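Malate dehydrogenase (Plasmodium falciparum, PDB 5NFR) catalyses the NAD-dependent interconversion of malate and oxaloacetate in the malaria parasite. Local coordinates at residues S9-A14 / S227-P232; L28-V33 / R56-T61; E65-A70 / K106-K111. One frame throughout, in Å; residues are numbered along the deposited sequence.

Interaction 1. Residues S9-A14 / S227-P232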
loop_
_atom_site.group_PDB
_atom_site.type_symbol
_atom_site.label_atom_id
_atom_site.label_comp_id
_atom_site.label_asym_id
_atom_site.label_seq_id
_atom_site.Cartn_x
_atom_site.Cartn_y
_atom_site.Cartn_z
ATOM N N SER A 9 -25.870 -0.110 33.113
ATOM C CA SER A 9 -26.599 -1.371 32.924
ATOM C C SER A 9 -26.572 -1.907 31.490
ATOM O O SER A 9 -27.512 -2.546 31.069
ATOM C CB SER A 9 -28.023 -1.187 33.406
ATOM O OG SER A 9 -28.038 -0.795 34.799
ATOM N N GLY A 10 -25.498 -1.655 30.740
ATOM C CA GLY A 10 -25.254 -2.305 29.479
ATOM C C GLY A 10 -24.854 -3.793 29.619
ATOM O O GLY A 10 -25.074 -4.453 30.648
ATOM N N GLN A 11 -24.239 -4.318 28.564
ATOM C CA GLN A 11 -23.865 -5.688 28.482
ATOM C C GLN A 11 -22.975 -6.132 29.697
ATOM O O GLN A 11 -23.307 -7.121 30.351
ATOM C CB GLN A 11 -23.140 -6.001 27.164
ATOM C CG GLN A 11 -24.034 -6.470 26.043
ATOM C CD GLN A 11 -24.697 -7.852 26.223
ATOM O OE1 GLN A 11 -25.682 -7.951 26.957
ATOM N NE2 GLN A 11 -24.093 -8.927 25.648
ATOM N N ILE A 12 -21.906 -5.390 29.941
ATOM C CA ILE A 12 -20.943 -5.719 30.940
ATOM C C ILE A 12 -21.534 -5.702 32.333
ATOM O O ILE A 12 -21.501 -6.699 33.055
ATOM C CB ILE A 12 -19.688 -4.925 30.846
ATOM C CG1 ILE A 12 -18.959 -5.267 29.542
ATOM C CG2 ILE A 12 -18.778 -5.360 31.977
ATOM C CD1 ILE A 12 -17.733 -4.453 29.243
ATOM N N GLY A 13 -22.201 -4.629 32.641
ATOM C CA GLY A 13 -22.893 -4.444 33.897
ATOM C C GLY A 13 -23.852 -5.571 34.158
ATOM O O GLY A 13 -23.850 -6.122 35.274
ATOM N N ALA A 14 -24.726 -5.875 33.192
ATOM C CA ALA A 14 -25.719 -6.914 33.433
ATOM C C ALA A 14 -25.036 -8.274 33.740
ATOM O O ALA A 14 -25.494 -9.019 34.580
ATOM C CB ALA A 14 -26.629 -7.043 32.283
ATOM N N SER A 227 -18.431 -4.991 21.379
ATOM C CA SER A 227 -17.228 -5.206 22.150
ATOM C C SER A 227 -17.415 -6.385 23.133
ATOM O O SER A 227 -18.560 -6.748 23.456
ATOM C CB SER A 227 -16.744 -3.905 22.807
ATOM O OG SER A 227 -17.785 -3.295 23.516
ATOM N N ALA A 228 -16.282 -6.956 23.537
ATOM C CA ALA A 228 -16.246 -8.121 24.465
ATOM C C ALA A 228 -16.991 -7.786 25.763
ATOM O O ALA A 228 -17.030 -6.639 26.184
ATOM C CB ALA A 228 -14.862 -8.501 24.747
ATOM N N ALA A 229 -17.774 -8.739 26.248
ATOM C CA ALA A 229 -18.668 -8.506 27.403
ATOM C C ALA A 229 -18.510 -9.608 28.502
ATOM O O ALA A 229 -18.515 -9.292 29.663
ATOM C CB ALA A 229 -20.161 -8.426 26.953
ATOM N N PHE A 230 -18.394 -10.887 28.102
ATOM C CA PHE A 230 -18.318 -11.973 29.064
ATOM C C PHE A 230 -16.997 -11.991 29.843
ATOM O O PHE A 230 -17.035 -12.041 31.070
ATOM C CB PHE A 230 -18.588 -13.332 28.416
ATOM C CG PHE A 230 -20.004 -13.475 27.994
ATOM C CD1 PHE A 230 -20.975 -13.810 28.930
ATOM C CD2 PHE A 230 -20.365 -13.278 26.671
ATOM C CE1 PHE A 230 -22.306 -13.954 28.539
ATOM C CE2 PHE A 230 -21.681 -13.440 26.264
ATOM C CZ PHE A 230 -22.667 -13.787 27.185
ATOM N N ALA A 231 -15.873 -11.929 29.125
ATOM C CA ALA A 231 -14.580 -11.953 29.751
ATOM C C ALA A 231 -14.321 -10.692 30.646
ATOM O O ALA A 231 -13.968 -10.854 31.806
ATOM C CB ALA A 231 -13.457 -12.161 28.750
ATOM N N PRO A 232 -14.750 -9.503 30.144
ATOM C CA PRO A 232 -14.654 -8.332 31.063
ATOM C C PRO A 232 -15.469 -8.486 32.318
ATOM O O PRO A 232 -14.973 -8.175 33.404
ATOM C CB PRO A 232 -15.228 -7.213 30.217
ATOM C CG PRO A 232 -14.863 -7.622 28.807
ATOM C CD PRO A 232 -14.928 -9.112 28.737
#

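Interaction 2. Residues L28-V33 / R56-T61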
loop_
_atom_site.group_PDB
_atom_site.type_symbol
_atom_site.label_atom_id
_atom_site.label_comp_id
_atom_site.label_asym_id
_atom_site.label_seq_id
_atom_site.Cartn_x
_atom_site.Cartn_y
_atom_site.Cartn_z
ATOM N N LEU A 28 -27.826 -6.519 44.518
ATOM C CA LEU A 28 -27.468 -5.676 43.393
ATOM C C LEU A 28 -28.268 -4.397 43.389
ATOM O O LEU A 28 -29.478 -4.382 43.637
ATOM C CB LEU A 28 -27.674 -6.383 42.084
ATOM C CG LEU A 28 -26.862 -7.658 41.951
ATOM C CD1 LEU A 28 -27.211 -8.335 40.600
ATOM C CD2 LEU A 28 -25.356 -7.381 42.032
ATOM N N ILE A 29 -27.575 -3.323 43.036
ATOM C CA ILE A 29 -28.232 -2.074 42.562
ATOM C C ILE A 29 -27.804 -1.774 41.144
ATOM O O ILE A 29 -26.627 -1.526 40.871
ATOM C CB ILE A 29 -27.901 -0.949 43.516
ATOM C CG1 ILE A 29 -28.655 -1.198 44.826
ATOM C CG2 ILE A 29 -28.411 0.386 42.908
ATOM C CD1 ILE A 29 -28.048 -0.515 45.948
ATOM N N LEU A 30 -28.735 -1.994 40.227
ATOM C CA LEU A 30 -28.531 -1.738 38.772
ATOM C C LEU A 30 -28.976 -0.308 38.419
ATOM O O LEU A 30 -30.178 0.000 38.495
ATOM C CB LEU A 30 -29.348 -2.680 37.933
ATOM C CG LEU A 30 -28.584 -3.867 37.440
ATOM C CD1 LEU A 30 -29.550 -4.957 37.009
ATOM C CD2 LEU A 30 -27.707 -3.508 36.261
ATOM N N TYR A 31 -27.999 0.545 38.093
ATOM C CA TYR A 31 -28.223 1.895 37.803
ATOM C C TYR A 31 -27.920 2.137 36.327
ATOM O O TYR A 31 -26.886 1.665 35.787
ATOM C CB TYR A 31 -27.375 2.878 38.700
ATOM C CG TYR A 31 -27.423 4.310 38.207
ATOM C CD1 TYR A 31 -26.588 4.726 37.214
ATOM C CD2 TYR A 31 -28.423 5.161 38.636
ATOM C CE1 TYR A 31 -26.678 5.989 36.709
ATOM C CE2 TYR A 31 -28.554 6.438 38.139
ATOM C CZ TYR A 31 -27.678 6.852 37.162
ATOM O OH TYR A 31 -27.752 8.113 36.630
ATOM N N ASP A 32 -28.760 2.981 35.715
ATOM C CA ASP A 32 -28.407 3.600 34.458
ATOM C C ASP A 32 -29.071 4.989 34.383
ATOM O O ASP A 32 -30.109 5.254 35.010
ATOM C CB ASP A 32 -28.824 2.684 33.282
ATOM C CG ASP A 32 -28.028 2.928 31.970
ATOM O OD1 ASP A 32 -28.507 3.716 31.127
ATOM O OD2 ASP A 32 -26.989 2.239 31.768
ATOM N N VAL A 33 -28.538 5.797 33.475
ATOM C CA VAL A 33 -29.174 7.053 33.141
ATOM C C VAL A 33 -30.507 6.870 32.335
ATOM O O VAL A 33 -31.477 7.602 32.557
ATOM C CB VAL A 33 -28.127 8.023 32.507
ATOM C CG1 VAL A 33 -27.536 7.482 31.184
ATOM C CG2 VAL A 33 -28.732 9.401 32.343
ATOM N N ARG A 56 -30.608 -13.295 46.434
ATOM C CA ARG A 56 -30.218 -11.930 46.691
ATOM C C ARG A 56 -31.171 -10.892 46.010
ATOM O O ARG A 56 -31.897 -11.140 45.092
ATOM C CB ARG A 56 -28.847 -11.674 46.144
ATOM C CG ARG A 56 -27.789 -12.477 46.797
ATOM C CD ARG A 56 -27.557 -12.012 48.198
ATOM N NE ARG A 56 -26.197 -12.343 48.591
ATOM C CZ ARG A 56 -25.594 -11.890 49.668
ATOM N NH1 ARG A 56 -26.174 -11.015 50.469
ATOM N NH2 ARG A 56 -24.375 -12.314 49.922
ATOM N N ASN A 57 -31.195 -9.738 46.626
ATOM C CA ASN A 57 -32.057 -8.673 46.232
ATOM C C ASN A 57 -31.480 -7.931 45.012
ATOM O O ASN A 57 -30.270 -7.784 44.865
ATOM C CB ASN A 57 -32.255 -7.746 47.389
ATOM C CG ASN A 57 -33.612 -7.109 47.332
ATOM O OD1 ASN A 57 -33.778 -6.023 46.790
ATOM N ND2 ASN A 57 -34.609 -7.827 47.859
ATOM N N ILE A 58 -32.353 -7.543 44.103
ATOM C CA ILE A 58 -31.965 -6.841 42.855
ATOM C C ILE A 58 -32.884 -5.641 42.627
ATOM O O ILE A 58 -34.087 -5.825 42.444
ATOM C CB ILE A 58 -32.098 -7.741 41.604
ATOM C CG1 ILE A 58 -31.366 -9.056 41.847
ATOM C CG2 ILE A 58 -31.509 -7.044 40.369
ATOM C CD1 ILE A 58 -31.819 -10.199 40.951
ATOM N N LEU A 59 -32.305 -4.463 42.548
ATOM C CA LEU A 59 -33.041 -3.258 42.383
ATOM C C LEU A 59 -32.526 -2.549 41.130
ATOM O O LEU A 59 -31.340 -2.172 41.041
ATOM C CB LEU A 59 -32.892 -2.378 43.606
ATOM C CG LEU A 59 -33.818 -1.141 43.763
ATOM C CD1 LEU A 59 -33.832 -0.554 45.170
ATOM C CD2 LEU A 59 -33.357 -0.008 42.866
ATOM N N GLY A 60 -33.427 -2.312 40.171
ATOM C CA GLY A 60 -33.144 -1.520 38.957
ATOM C C GLY A 60 -33.632 -0.081 39.127
ATOM O O GLY A 60 -34.731 0.149 39.567
ATOM N N THR A 61 -32.790 0.888 38.826
ATOM C CA THR A 61 -33.077 2.270 39.197
ATOM C C THR A 61 -32.413 3.289 38.272
ATOM O O THR A 61 -31.365 3.050 37.690
ATOM C CB THR A 61 -32.671 2.574 40.690
ATOM O OG1 THR A 61 -32.954 3.957 41.047
ATOM C CG2 THR A 61 -31.178 2.323 40.928
#

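Interaction 3. Residues E65-A70 / K106-K111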
loop_
_atom_site.group_PDB
_atom_site.type_symbol
_atom_site.label_atom_id
_atom_site.label_comp_id
_atom_site.label_asym_id
_atom_site.label_seq_id
_atom_site.Cartn_x
_atom_site.Cartn_y
_atom_site.Cartn_z
ATOM N N GLU A 65 -28.970 8.321 43.718
ATOM C CA GLU A 65 -28.953 8.305 45.136
ATOM C C GLU A 65 -29.186 6.908 45.746
ATOM O O GLU A 65 -28.821 6.693 46.927
ATOM C CB GLU A 65 -29.879 9.371 45.797
ATOM C CG GLU A 65 -31.375 9.190 45.663
ATOM C CD GLU A 65 -31.984 10.013 44.521
ATOM O OE1 GLU A 65 -31.270 10.374 43.531
ATOM O OE2 GLU A 65 -33.237 10.166 44.535
ATOM N N ASP A 66 -29.792 5.990 44.988
ATOM C CA ASP A 66 -29.913 4.591 45.409
ATOM C C ASP A 66 -28.572 3.832 45.570
ATOM O O ASP A 66 -28.530 2.752 46.129
ATOM C CB ASP A 66 -30.818 3.841 44.439
ATOM C CG ASP A 66 -32.283 4.215 44.605
ATOM O OD1 ASP A 66 -33.078 4.014 43.662
ATOM O OD2 ASP A 66 -32.650 4.679 45.709
ATOM N N ILE A 67 -27.506 4.418 45.053
ATOM C CA ILE A 67 -26.187 3.936 45.217
ATOM C C ILE A 67 -25.603 4.051 46.714
ATOM O O ILE A 67 -24.537 3.554 46.994
ATOM C CB ILE A 67 -25.289 4.637 44.153
ATOM C CG1 ILE A 67 -24.177 3.704 43.757
ATOM C CG2 ILE A 67 -24.673 5.946 44.642
ATOM C CD1 ILE A 67 -23.022 4.397 43.076
ATOM N N LYS A 68 -26.338 4.699 47.615
ATOM C CA LYS A 68 -25.912 4.956 48.978
ATOM C C LYS A 68 -25.515 3.706 49.674
ATOM O O LYS A 68 -26.199 2.676 49.598
ATOM C CB LYS A 68 -27.025 5.626 49.808
ATOM C CG LYS A 68 -26.975 7.134 49.796
ATOM C CD LYS A 68 -28.285 7.771 50.270
ATOM C CE LYS A 68 -28.409 9.245 49.831
ATOM N NZ LYS A 68 -29.815 9.725 49.925
ATOM N N ASP A 69 -24.411 3.800 50.381
ATOM C CA ASP A 69 -23.935 2.673 51.186
ATOM C C ASP A 69 -23.546 1.417 50.388
ATOM O O ASP A 69 -23.531 0.327 50.915
ATOM C CB ASP A 69 -24.978 2.315 52.293
ATOM C CG ASP A 69 -25.374 3.535 53.176
ATOM O OD1 ASP A 69 -24.461 4.269 53.668
ATOM O OD2 ASP A 69 -26.592 3.722 53.429
ATOM N N ALA A 70 -23.297 1.571 49.115
ATOM C CA ALA A 70 -22.794 0.497 48.341
ATOM C C ALA A 70 -21.446 0.178 48.922
ATOM O O ALA A 70 -20.667 1.045 49.167
ATOM C CB ALA A 70 -22.653 0.892 46.880
ATOM N N LYS A 106 -18.934 10.649 45.126
ATOM C CA LYS A 106 -18.401 11.536 46.152
ATOM C C LYS A 106 -19.459 11.897 47.189
ATOM O O LYS A 106 -19.202 11.677 48.416
ATOM C CB LYS A 106 -17.815 12.796 45.536
ATOM C CG LYS A 106 -17.206 13.776 46.515
ATOM C CD LYS A 106 -16.688 15.012 45.797
ATOM C CE LYS A 106 -16.311 16.085 46.799
ATOM N NZ LYS A 106 -16.067 17.407 46.158
ATOM N N LEU A 107 -20.633 12.343 46.757
ATOM C CA LEU A 107 -21.655 12.704 47.737
ATOM C C LEU A 107 -22.543 11.601 48.265
ATOM O O LEU A 107 -23.035 11.723 49.379
ATOM C CB LEU A 107 -22.501 13.834 47.284
ATOM C CG LEU A 107 -23.637 14.042 46.361
ATOM C CD1 LEU A 107 -23.372 13.956 44.905
ATOM C CD2 LEU A 107 -25.001 14.313 46.841
ATOM N N HIS A 108 -22.632 10.458 47.578
ATOM C CA HIS A 108 -23.559 9.401 47.995
ATOM C C HIS A 108 -22.952 8.175 48.713
ATOM O O HIS A 108 -23.620 7.580 49.586
ATOM C CB HIS A 108 -24.380 8.962 46.797
ATOM C CG HIS A 108 -25.332 10.007 46.306
ATOM N ND1 HIS A 108 -26.354 10.515 47.083
ATOM C CD2 HIS A 108 -25.433 10.629 45.100
ATOM C CE1 HIS A 108 -27.056 11.387 46.367
ATOM N NE2 HIS A 108 -26.518 11.472 45.164
ATOM N N CYS A 109 -21.732 7.754 48.361
ATOM C CA CYS A 109 -21.067 6.619 49.059
ATOM C C CYS A 109 -19.576 6.680 48.956
ATOM O O CYS A 109 -18.934 5.983 48.130
ATOM C CB CYS A 109 -21.562 5.264 48.518
ATOM S SG CYS A 109 -21.487 5.173 46.709
ATOM N N SER A 110 -19.011 7.511 49.815
ATOM C CA SER A 110 -17.583 7.748 49.793
ATOM C C SER A 110 -16.764 6.574 50.350
ATOM O O SER A 110 -15.541 6.559 50.159
ATOM C CB SER A 110 -17.230 9.044 50.546
ATOM O OG SER A 110 -17.572 8.959 51.918
ATOM N N LYS A 111 -17.383 5.582 50.991
ATOM C CA LYS A 111 -16.619 4.430 51.538
ATOM C C LYS A 111 -16.488 3.183 50.642
ATOM O O LYS A 111 -15.856 2.188 51.009
ATOM C CB LYS A 111 -17.185 4.051 52.903
ATOM C CG LYS A 111 -16.784 5.075 53.982
ATOM C CD LYS A 111 -16.798 4.490 55.392
ATOM C CE LYS A 111 -16.015 5.356 56.377
ATOM N NZ LYS A 111 -15.858 4.740 57.738
#

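Interaction 1. Residues S9-A14 / S227-P232
With CG1 turned beside its own backbone N (chi1 -65°) and the chain continuing straight from there (chi2 175°), I12 carries its CD1 out to A228 and P232, while CG1 lies alongside the backbone of A229. I12 CD1 comes 3.9 Å from CB of the P232 ring, the two side chains crossing at about a right angle, and rests 3.8 Å from the carbonyl oxygen A228 O. I12 CG1 is 3.9 Å from A229 CA. Just before it in the chain, Q11 CB meets the methyl CB of A229 at 3.8 Å.

Each segment opens a helix, with G10 and A229 at the N-cap positions. S9 to G13 belong to the glycine-rich loop and first turn of helix 11-22 in the Rossmann domain, predicted to bind NAD(+), and the I12 side chain lies about 3 Å, at nearest atoms, from a bound citrate, probably from the crystallisation liquor. D44 of the second subunit accepts hydrogen bonds from the backbone N of A229, F230 and A231. No hydrogen bond crosses between the two segments; small aliphatic groups thus join the nucleotide-binding loop to the C-terminal domain, while the second subunit adds polar bonds at the start of helix 230-244.

Interaction 2. Residues L28-V33 / R56-T61
L28 N donates to N57 O at 2.8 Å, the first rung of a ladder of five backbone hydrogen bonds that runs the length of the contact. L28 O then accepts from L59 N, L59 O from L30 N (2.7 Å), and L30 O from T61 N (2.8 Å). The last bond, D32 N to T61 O, is longer at 3.3 Å. Between the rungs, CA-H groups lean on the same oxygens, most closely Y31 CA on T61 O at 3.3 Å.

Side chains add little direct contact. On one face I29 CG2 meets T61 CG2 at 3.9 Å; T61 CG2 stands between its backbone N and carbonyl carbon (chi1 180° to OG1), which also puts T61 CG2 3.5 Å from L30 O. On the other face L28 CB and L30 CD1 both border I58 CG2, and G60 presents no side chain opposite L30.

The two strands are joined through helix 37-52 in a right-handed beta-alpha-beta crossover of the Rossmann fold, 58-61 lying at the edge of the six-stranded parallel sheet within the chain. Their N-to-C directions diverge by 17°.

Farther out, I29 and Y31 bond through their backbones to strand 3-7 and the turn after it. Helix 37-52 packs on L30 and I58, and helix 11-22 on L28 and I58. T61 OG1 is hydrogen-bonded to D66 OD1 and Q63 N. Past the strand end, D32, predicted to bind NAD(+), uses OD2 to accept from S9 N and OD1 to accept from V34 N, which fixes its carboxylate beside the glycine-rich turn.

Interaction 3. Residues E65-A70 / K106-K111
The loop leading from strand 58-61 to strand 72-75, part of the Rossmann domain, meets the C-terminal end of helix 91-108 where E65, I67 and K68 gather round H108 and C109. CA of E65 sits over the H108 ring in a CH-pi contact, 3.9 Å from the centroid and 11° off the ring normal, and E65 CB approaches CE1 at 3.5 Å. L107 CD2 lies over the opposite face, toward the rim, so the imidazole is held between the two. K68 comes at the ring edge instead: its chain, extended beyond CG, brings CE to 3.7 Å from ND1, while CG rests 3.4 Å from H108 O. I67 CG2 touches H108 CB at 3.7 Å.

C109, the first residue to leave the helix, turns SG between its backbone N and carbonyl carbon (chi1 50°), and the sulfur settles 3.9 Å from I67 CG2. CB of C109 lies against D69 N, within the type II turn that runs from I67 to A70. I67 also packs on A5 and I7 of strand 3-7, and both I67 and C109 reach I73 of strand 72-75, which places the loop and the helix end against the two central strands of the parallel sheet.

In the fold
Interaction 1 is the most buried of the three, and its centre is about 11 Å from the centre of the chain, against about 21 Å for the centres of the other two. It alone joins the two domains, and it does so with aliphatic groups. Interactions 2 and 3 stay inside the NAD-binding domain and are partly buried: one is backbone hydrogen bonding between sheet strands, the other a mixture of imidazole, sulfur and aliphatic contacts where a loop meets a helix end. S9 brings interactions 1 and 2 together, and D66, at the start of 65-70, touches the strands of interaction 2. Interactions 1 and 3 remain apart, their nearest atoms about 11 Å distant.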